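Local coordinates for protein glucosamine--fructose-6-phosphate aminotransferase [isomerizing] (Francisella tularensis subsp. tularensis, PDB 3TBF) that probably forms glucosamine 6-phosphate from fructose 6-phosphate with nitrogen from glutamine, the present fragment being the C-terminal domain with its two SIS units, at residues 27-32 / 170-175; 49-54 / 131-136; 208-213 / 337-342. All coordinates share one frame; numbering follows the deposited sequence.

Interaction 1. Residues 27-32 / 170-175; sequences NTILAS and QLVALA
T28 and I29, near the end of helix 21-30, meet V172 and A173 on helix 165-184 through carbon atoms, with no hydrogen bond across. T28 divides its two branches between different tasks. Its CG2 stands anti to the backbone N and faces the other helix, lying 4.2 Å from V172 CG1 and 4.4 Å from A173 CB. Its OG1 sits beside the backbone N instead (chi1 -54°), where A24 O and K154 N are its hydrogen-bond partners, so the buried hydroxyl is satisfied without help from helix 165-184. I29 points along the flank, and its CG1, beside the backbone N, reaches V172 CG1 at 3.6 Å, the closest approach between the segments; the two side chains meet at about a right angle. The same V172 branch therefore serves both T28 and I29. Further on, S32 turns back on I29: both S32 N and S32 OG donate to I29 O, the hydroxyl at 2.9 Å with a C=O...donor angle of 136°. Behind V172 and A173, L171 and L174 pack on helix 63-80, while F151 of strand 149-152 touches both T28 and A173. Helix 21-30 thus packs on helix 165-184, which itself lies against the parallel sheet in the layered α/β arrangement of a SIS domain.

Interaction 2. Residues 49-54 / 131-136; sequences ELFEKT and GSMCIC
The F51 ring is met at its edge by the selenium of M133: SE lies 5.2 Å from the ring centroid and 84° off the ring normal, essentially in the ring plane. M133 SE is 4.0 Å from F51 CZ, the nearest ring atom. This is a Met-aromatic contact of the edge-on kind, made by selenomethionine, and it joins helix 47-52 to strand 129-136 of the five-stranded parallel sheet in the first SIS domain. M133 reaches the ring with its chain extended through chi1 and chi2 and bent only at the last torsion (chi3 82°). Both partners also pack against helix 165-184, where V180, I181 and L184 touch F51, and F177 touches M133. L50 takes the neighbouring strand end: its CD1 rests 4.2 Å from G131 CA, and its CD2 comes 4.3 Å from S132 O. The CB of S132 points away from the helix. K53 NZ forms a salt bridge with E49 OE2 at 2.7 Å, on the anti side and out of the carboxylate plane. T54 OG1 donates to L50 O at 2.8 Å, tilted 26° from the carbonyl plane.

Interaction 3. Residues 208-213 / 337-342; sequences MGALKL and PVVFTI
I342 sets CG2 anti to its backbone N and CG1 beside it (chi1 -55°), presenting CB and both branches to A210 and L211. In L211, CG beside the backbone N (chi1 -70°) and an extended chi2 together bring CD2 to I342 CG2 at 3.7 Å. The result is an apolar helix-helix contact between helix 203-211 and the N-terminal part of helix 335-355, the helix that follows the last strand of the second SIS sheet. Consistent with the small size of A210, the CA atoms of A210 and I342 are 6.3 Å apart, and A210 CB lies 3.8 Å from I342 CB. One turn earlier, V339 adds its CG1, 4.0 Å from A210 CB, so the methyl of A210 meets two branched side chains of one helix. V207 and L206 of helix 203-211 extend the contact toward its start, touching I342 and V339, respectively, while P22 of helix 21-30 covers part of L211. On a different side of helix 335-355, T341 packs on F167 and I241, and its hydroxyl is turned back along the helix: T341 OG1 donates to P337 O at 2.9 Å, in the carbonyl plane.

Overall arrangement
Interaction 2 falls within the sequence span bridged by interaction 1, and interaction 3 follows both. Interactions 1 and 2, centres about 16 Å apart, both lie at the first five-stranded sheet: strand 129-136 carries one side of interaction 2, and helix 165-184 one side of interaction 1. They meet where I135 packs against A173 and L174. That helix also touches interaction 3, its centre about 17 Å off, through L171 CB and V338 CG2 at 4.0 Å. Interactions 2 and 3 lie on opposite sides of the chain's centre, about 31 Å between centres and about 12 Å between nearest atoms. Helices 165-184 and 335-355 thus pack on each other between the two SIS units.

Interaction 1. Residues 27-32 / 170-175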
loop_
_atom_site.group_PDB
_atom_site.type_symbol
_atom_site.label_atom_id
_atom_site.label_comp_id
_atom_site.label_asym_id
_atom_site.label_seq_id
_atom_site.Cartn_x
_atom_site.Cartn_y
_atom_site.Cartn_z
ATOM N N ASN A 27 -2.781 18.462 -24.605
ATOM C CA ASN A 27 -4.051 19.131 -24.391
ATOM C C ASN A 27 -4.322 19.429 -22.914
ATOM O O ASN A 27 -4.758 20.510 -22.568
ATOM C CB ASN A 27 -5.185 18.327 -25.016
ATOM C CG ASN A 27 -5.233 18.459 -26.590
ATOM O OD1 ASN A 27 -4.645 19.369 -27.192
ATOM N ND2 ASN A 27 -5.919 17.532 -27.226
ATOM N N THR A 28 -3.988 18.520 -22.020
ATOM C CA THR A 28 -4.192 18.789 -20.614
ATOM C C THR A 28 -3.350 19.974 -20.123
ATOM O O THR A 28 -3.836 20.813 -19.371
ATOM C CB THR A 28 -3.870 17.573 -19.775
ATOM O OG1 THR A 28 -4.638 16.470 -20.266
ATOM C CG2 THR A 28 -4.208 17.834 -18.340
ATOM N N ILE A 29 -2.098 20.039 -20.529
ATOM C CA ILE A 29 -1.252 21.154 -20.105
ATOM C C ILE A 29 -1.752 22.506 -20.671
ATOM O O ILE A 29 -1.869 23.520 -19.979
ATOM C CB ILE A 29 0.182 20.991 -20.616
ATOM C CG1 ILE A 29 0.861 19.833 -19.934
ATOM C CG2 ILE A 29 0.995 22.243 -20.368
ATOM C CD1 ILE A 29 2.198 19.442 -20.560
ATOM N N LEU A 30 -2.034 22.479 -21.948
ATOM C CA LEU A 30 -2.494 23.650 -22.673
ATOM C C LEU A 30 -3.656 24.327 -21.951
ATOM O O LEU A 30 -3.703 25.530 -21.859
ATOM C CB LEU A 30 -2.887 23.249 -24.098
ATOM C CG LEU A 30 -2.434 24.085 -25.302
ATOM C CD1 LEU A 30 -2.667 25.601 -25.076
ATOM C CD2 LEU A 30 -0.958 23.815 -25.637
ATOM N N ALA A 31 -4.591 23.562 -21.415
ATOM C CA ALA A 31 -5.791 24.154 -20.830
ATOM C C ALA A 31 -5.516 24.940 -19.541
ATOM O O ALA A 31 -6.393 25.673 -19.064
ATOM C CB ALA A 31 -6.875 23.076 -20.581
ATOM N N SER A 32 -4.327 24.798 -18.967
ATOM C CA SER A 32 -4.009 25.522 -17.745
ATOM C C SER A 32 -3.025 26.666 -17.956
ATOM O O SER A 32 -2.661 27.358 -17.018
ATOM C CB SER A 32 -3.466 24.541 -16.721
ATOM O OG SER A 32 -2.182 24.085 -17.123
ATOM N N GLN A 170 -4.000 12.186 -15.761
ATOM C CA GLN A 170 -4.174 12.472 -14.328
ATOM C C GLN A 170 -2.858 12.842 -13.691
ATOM O O GLN A 170 -2.789 13.805 -12.939
ATOM C CB GLN A 170 -4.846 11.344 -13.595
ATOM C CG GLN A 170 -6.323 11.212 -13.944
ATOM C CD GLN A 170 -6.866 9.841 -13.572
ATOM O OE1 GLN A 170 -6.154 9.025 -13.002
ATOM N NE2 GLN A 170 -8.139 9.604 -13.849
ATOM N N LEU A 171 -1.798 12.136 -14.033
ATOM C CA LEU A 171 -0.464 12.530 -13.589
ATOM C C LEU A 171 -0.127 13.955 -14.009
ATOM O O LEU A 171 0.293 14.761 -13.223
ATOM C CB LEU A 171 0.572 11.591 -14.168
ATOM C CG LEU A 171 1.157 10.370 -13.393
ATOM C CD1 LEU A 171 0.564 10.087 -12.049
ATOM C CD2 LEU A 171 1.149 9.139 -14.253
ATOM N N VAL A 172 -0.323 14.290 -15.263
ATOM C CA VAL A 172 0.012 15.616 -15.693
ATOM C C VAL A 172 -0.815 16.669 -14.931
ATOM O O VAL A 172 -0.261 17.659 -14.460
ATOM C CB VAL A 172 -0.133 15.758 -17.223
ATOM C CG1 VAL A 172 -0.126 17.202 -17.652
ATOM C CG2 VAL A 172 0.991 15.055 -17.926
ATOM N N ALA A 173 -2.124 16.453 -14.774
ATOM C CA ALA A 173 -2.934 17.407 -14.022
ATOM C C ALA A 173 -2.368 17.587 -12.615
ATOM O O ALA A 173 -2.340 18.703 -12.083
ATOM C CB ALA A 173 -4.379 16.961 -13.981
ATOM N N LEU A 174 -1.956 16.491 -11.979
ATOM C CA LEU A 174 -1.456 16.564 -10.604
ATOM C C LEU A 174 -0.143 17.317 -10.542
ATOM O O LEU A 174 0.089 18.001 -9.564
ATOM C CB LEU A 174 -1.321 15.172 -9.985
ATOM C CG LEU A 174 -2.639 14.514 -9.515
ATOM C CD1 LEU A 174 -2.571 12.963 -9.486
ATOM C CD2 LEU A 174 -3.086 15.034 -8.178
ATOM N N ALA A 175 0.707 17.190 -11.572
ATOM C CA ALA A 175 1.948 17.969 -11.678
ATOM C C ALA A 175 1.677 19.448 -11.795
ATOM O O ALA A 175 2.387 20.249 -11.199
ATOM C CB ALA A 175 2.782 17.566 -12.903
#

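Interaction 2. Residues 49-54 / 131-136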
loop_
_atom_site.group_PDB
_atom_site.type_symbol
_atom_site.label_atom_id
_atom_site.label_comp_id
_atom_site.label_asym_id
_atom_site.label_seq_id
_atom_site.Cartn_x
_atom_site.Cartn_y
_atom_site.Cartn_z
ATOM N N GLU A 49 -8.587 31.085 -2.989
ATOM C CA GLU A 49 -8.885 31.252 -1.577
ATOM C C GLU A 49 -8.776 29.881 -0.908
ATOM O O GLU A 49 -8.214 29.726 0.155
ATOM C CB GLU A 49 -10.277 31.861 -1.426
ATOM C CG GLU A 49 -10.866 31.810 -0.028
ATOM C CD GLU A 49 -12.378 31.456 -0.026
ATOM O OE1 GLU A 49 -13.143 32.111 -0.795
ATOM O OE2 GLU A 49 -12.794 30.540 0.750
ATOM N N LEU A 50 -9.279 28.876 -1.592
ATOM C CA LEU A 50 -9.291 27.515 -1.094
ATOM C C LEU A 50 -7.862 26.944 -0.944
ATOM O O LEU A 50 -7.552 26.198 -0.011
ATOM C CB LEU A 50 -10.077 26.706 -2.095
ATOM C CG LEU A 50 -10.756 25.439 -1.650
ATOM C CD1 LEU A 50 -12.273 25.697 -1.534
ATOM C CD2 LEU A 50 -10.456 24.368 -2.681
ATOM N N PHE A 51 -6.981 27.317 -1.854
ATOM C CA PHE A 51 -5.609 26.872 -1.790
ATOM C C PHE A 51 -4.807 27.637 -0.727
ATOM O O PHE A 51 -3.825 27.115 -0.193
ATOM C CB PHE A 51 -4.920 27.042 -3.144
ATOM C CG PHE A 51 -5.439 26.140 -4.252
ATOM C CD1 PHE A 51 -6.108 24.954 -3.985
ATOM C CD2 PHE A 51 -5.191 26.473 -5.588
ATOM C CE1 PHE A 51 -6.540 24.133 -5.016
ATOM C CE2 PHE A 51 -5.625 25.643 -6.622
ATOM C CZ PHE A 51 -6.289 24.469 -6.327
ATOM N N GLU A 52 -5.190 28.883 -0.447
ATOM C CA GLU A 52 -4.512 29.682 0.573
ATOM C C GLU A 52 -4.809 29.090 1.928
ATOM O O GLU A 52 -3.977 29.132 2.799
ATOM C CB GLU A 52 -4.977 31.128 0.546
ATOM C CG GLU A 52 -4.663 31.825 -0.758
ATOM C CD GLU A 52 -4.969 33.341 -0.763
ATOM O OE1 GLU A 52 -6.022 33.772 -0.202
ATOM O OE2 GLU A 52 -4.157 34.089 -1.365
ATOM N N LYS A 53 -5.993 28.526 2.095
ATOM C CA LYS A 53 -6.375 27.854 3.348
ATOM C C LYS A 53 -5.862 26.413 3.508
ATOM O O LYS A 53 -5.956 25.854 4.579
ATOM C CB LYS A 53 -7.892 27.764 3.445
ATOM C CG LYS A 53 -8.657 29.069 3.425
ATOM C CD LYS A 53 -10.167 28.742 3.323
ATOM C CE LYS A 53 -11.073 30.006 3.366
ATOM N NZ LYS A 53 -12.549 29.674 3.289
ATOM N N THR A 54 -5.361 25.804 2.446
ATOM C CA THR A 54 -4.998 24.407 2.447
ATOM C C THR A 54 -3.712 24.227 3.160
ATOM O O THR A 54 -2.757 24.939 2.866
ATOM C CB THR A 54 -4.822 23.887 1.038
ATOM O OG1 THR A 54 -6.092 23.892 0.401
ATOM C CG2 THR A 54 -4.197 22.476 1.005
ATOM N N GLY A 131 -12.395 22.309 1.890
ATOM C CA GLY A 131 -13.085 22.205 0.603
ATOM C C GLY A 131 -12.692 20.973 -0.191
ATOM O O GLY A 131 -11.973 20.114 0.309
ATOM N N SER A 132 -13.171 20.888 -1.424
ATOM C CA SER A 132 -12.915 19.731 -2.281
ATOM C C SER A 132 -12.514 20.127 -3.706
ATOM O O SER A 132 -12.914 21.179 -4.230
ATOM C CB SER A 132 -14.146 18.829 -2.343
ATOM O OG SER A 132 -15.292 19.584 -2.698
HETATM N N MSE A 133 -11.720 19.261 -4.326
HETATM C CA MSE A 133 -11.304 19.441 -5.699
HETATM C C MSE A 133 -11.362 18.107 -6.375
HETATM O O MSE A 133 -10.924 17.138 -5.829
HETATM C CB MSE A 133 -9.884 19.973 -5.784
HETATM C CG MSE A 133 -9.373 20.045 -7.233
HETATM SE SE MSE A 133 -7.628 20.869 -7.370
HETATM C CE MSE A 133 -6.479 19.287 -6.922
ATOM N N CYS A 134 -11.876 18.070 -7.580
ATOM C CA CYS A 134 -11.897 16.865 -8.359
ATOM C C CYS A 134 -10.931 16.942 -9.507
ATOM O O CYS A 134 -10.925 17.915 -10.242
ATOM C CB CYS A 134 -13.279 16.644 -8.973
ATOM S SG CYS A 134 -13.237 15.034 -9.839
ATOM N N ILE A 135 -10.128 15.908 -9.687
ATOM C CA ILE A 135 -9.381 15.746 -10.940
ATOM C C ILE A 135 -10.153 14.760 -11.798
ATOM O O ILE A 135 -10.108 13.555 -11.550
ATOM C CB ILE A 135 -8.000 15.199 -10.711
ATOM C CG1 ILE A 135 -7.292 16.083 -9.711
ATOM C CG2 ILE A 135 -7.219 15.017 -12.017
ATOM C CD1 ILE A 135 -6.085 16.514 -10.136
ATOM N N CYS A 136 -10.896 15.270 -12.787
ATOM C CA CYS A 136 -11.869 14.396 -13.495
ATOM C C CYS A 136 -11.779 14.610 -14.981
ATOM O O CYS A 136 -11.264 15.612 -15.411
ATOM C CB CYS A 136 -13.312 14.584 -12.957
ATOM S SG CYS A 136 -14.704 13.616 -13.852
#

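Interaction 3. Residues 208-213 / 337-342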
loop_
_atom_site.group_PDB
_atom_site.type_symbol
_atom_site.label_atom_id
_atom_site.label_comp_id
_atom_site.label_asym_id
_atom_site.label_seq_id
_atom_site.Cartn_x
_atom_site.Cartn_y
_atom_site.Cartn_z
HETATM N N MSE A 208 6.442 10.385 -27.110
HETATM C CA MSE A 208 6.548 9.899 -28.471
HETATM C C MSE A 208 7.754 8.975 -28.656
HETATM O O MSE A 208 7.624 7.909 -29.267
HETATM C CB MSE A 208 6.588 11.078 -29.415
HETATM C CG MSE A 208 6.638 10.680 -30.849
HETATM SE SE MSE A 208 4.922 9.921 -31.440
HETATM C CE MSE A 208 3.615 11.447 -31.437
ATOM N N GLY A 209 8.906 9.358 -28.101
ATOM C CA GLY A 209 10.098 8.489 -28.053
ATOM C C GLY A 209 9.817 7.151 -27.406
ATOM O O GLY A 209 10.329 6.093 -27.830
ATOM N N ALA A 210 9.018 7.200 -26.343
ATOM C CA ALA A 210 8.706 6.009 -25.560
ATOM C C ALA A 210 7.924 5.057 -26.464
ATOM O O ALA A 210 8.184 3.875 -26.467
ATOM C CB ALA A 210 7.888 6.383 -24.321
ATOM N N LEU A 211 6.988 5.607 -27.234
ATOM C CA LEU A 211 6.164 4.845 -28.168
ATOM C C LEU A 211 6.999 4.153 -29.285
ATOM O O LEU A 211 6.580 3.164 -29.899
ATOM C CB LEU A 211 5.134 5.786 -28.809
ATOM C CG LEU A 211 4.023 6.299 -27.887
ATOM C CD1 LEU A 211 3.230 7.484 -28.518
ATOM C CD2 LEU A 211 3.101 5.183 -27.530
ATOM N N LYS A 212 8.186 4.645 -29.513
ATOM C CA LYS A 212 9.068 3.947 -30.429
ATOM C C LYS A 212 9.460 2.573 -29.990
ATOM O O LYS A 212 9.885 1.790 -30.831
ATOM C CB LYS A 212 10.370 4.712 -30.644
ATOM C CG LYS A 212 10.466 5.364 -31.969
ATOM C CD LYS A 212 9.414 6.459 -32.163
ATOM C CE LYS A 212 9.996 7.628 -33.013
ATOM N NZ LYS A 212 9.591 7.527 -34.408
ATOM N N LEU A 213 9.342 2.272 -28.690
ATOM C CA LEU A 213 9.757 0.967 -28.199
ATOM C C LEU A 213 8.740 -0.120 -28.495
ATOM O O LEU A 213 8.943 -1.294 -28.146
ATOM C CB LEU A 213 10.027 1.030 -26.705
ATOM C CG LEU A 213 11.038 2.054 -26.222
ATOM C CD1 LEU A 213 11.153 1.872 -24.715
ATOM C CD2 LEU A 213 12.424 1.872 -26.906
ATOM N N PRO A 337 8.019 9.873 -14.564
ATOM C CA PRO A 337 6.937 8.948 -14.198
ATOM C C PRO A 337 5.913 8.675 -15.307
ATOM O O PRO A 337 5.436 7.544 -15.474
ATOM C CB PRO A 337 6.258 9.663 -13.023
ATOM C CG PRO A 337 7.453 10.442 -12.387
ATOM C CD PRO A 337 8.160 10.984 -13.605
ATOM N N VAL A 338 5.561 9.717 -16.048
ATOM C CA VAL A 338 4.695 9.581 -17.201
ATOM C C VAL A 338 5.398 8.788 -18.323
ATOM O O VAL A 338 4.828 7.862 -18.856
ATOM C CB VAL A 338 4.287 10.960 -17.765
ATOM C CG1 VAL A 338 3.388 10.770 -18.991
ATOM C CG2 VAL A 338 3.626 11.821 -16.701
ATOM N N VAL A 339 6.629 9.155 -18.668
ATOM C CA VAL A 339 7.319 8.494 -19.780
ATOM C C VAL A 339 7.505 6.990 -19.535
ATOM O O VAL A 339 7.233 6.157 -20.398
ATOM C CB VAL A 339 8.618 9.171 -20.113
ATOM C CG1 VAL A 339 9.383 8.431 -21.281
ATOM C CG2 VAL A 339 8.355 10.644 -20.526
ATOM N N PHE A 340 7.846 6.621 -18.313
ATOM C CA PHE A 340 8.143 5.233 -18.058
ATOM C C PHE A 340 6.866 4.428 -18.026
ATOM O O PHE A 340 6.965 3.204 -18.107
ATOM C CB PHE A 340 8.882 5.085 -16.764
ATOM C CG PHE A 340 10.334 5.250 -16.895
ATOM C CD1 PHE A 340 11.056 4.383 -17.708
ATOM C CD2 PHE A 340 11.002 6.212 -16.177
ATOM C CE1 PHE A 340 12.416 4.500 -17.822
ATOM C CE2 PHE A 340 12.346 6.335 -16.291
ATOM C CZ PHE A 340 13.070 5.487 -17.126
ATOM N N THR A 341 5.699 5.079 -17.861
ATOM C CA THR A 341 4.417 4.380 -17.910
ATOM C C THR A 341 4.132 3.761 -19.266
ATOM O O THR A 341 3.583 2.664 -19.349
ATOM C CB THR A 341 3.216 5.289 -17.518
ATOM O OG1 THR A 341 3.365 5.689 -16.166
ATOM C CG2 THR A 341 1.917 4.558 -17.531
ATOM N N ILE A 342 4.558 4.434 -20.338
ATOM C CA ILE A 342 4.203 4.032 -21.667
ATOM C C ILE A 342 4.661 2.596 -22.030
ATOM O O ILE A 342 3.880 1.820 -22.544
ATOM C CB ILE A 342 4.736 5.031 -22.680
ATOM C CG1 ILE A 342 4.282 6.494 -22.398
ATOM C CG2 ILE A 342 4.346 4.632 -24.066
ATOM C CD1 ILE A 342 2.808 6.782 -22.096
#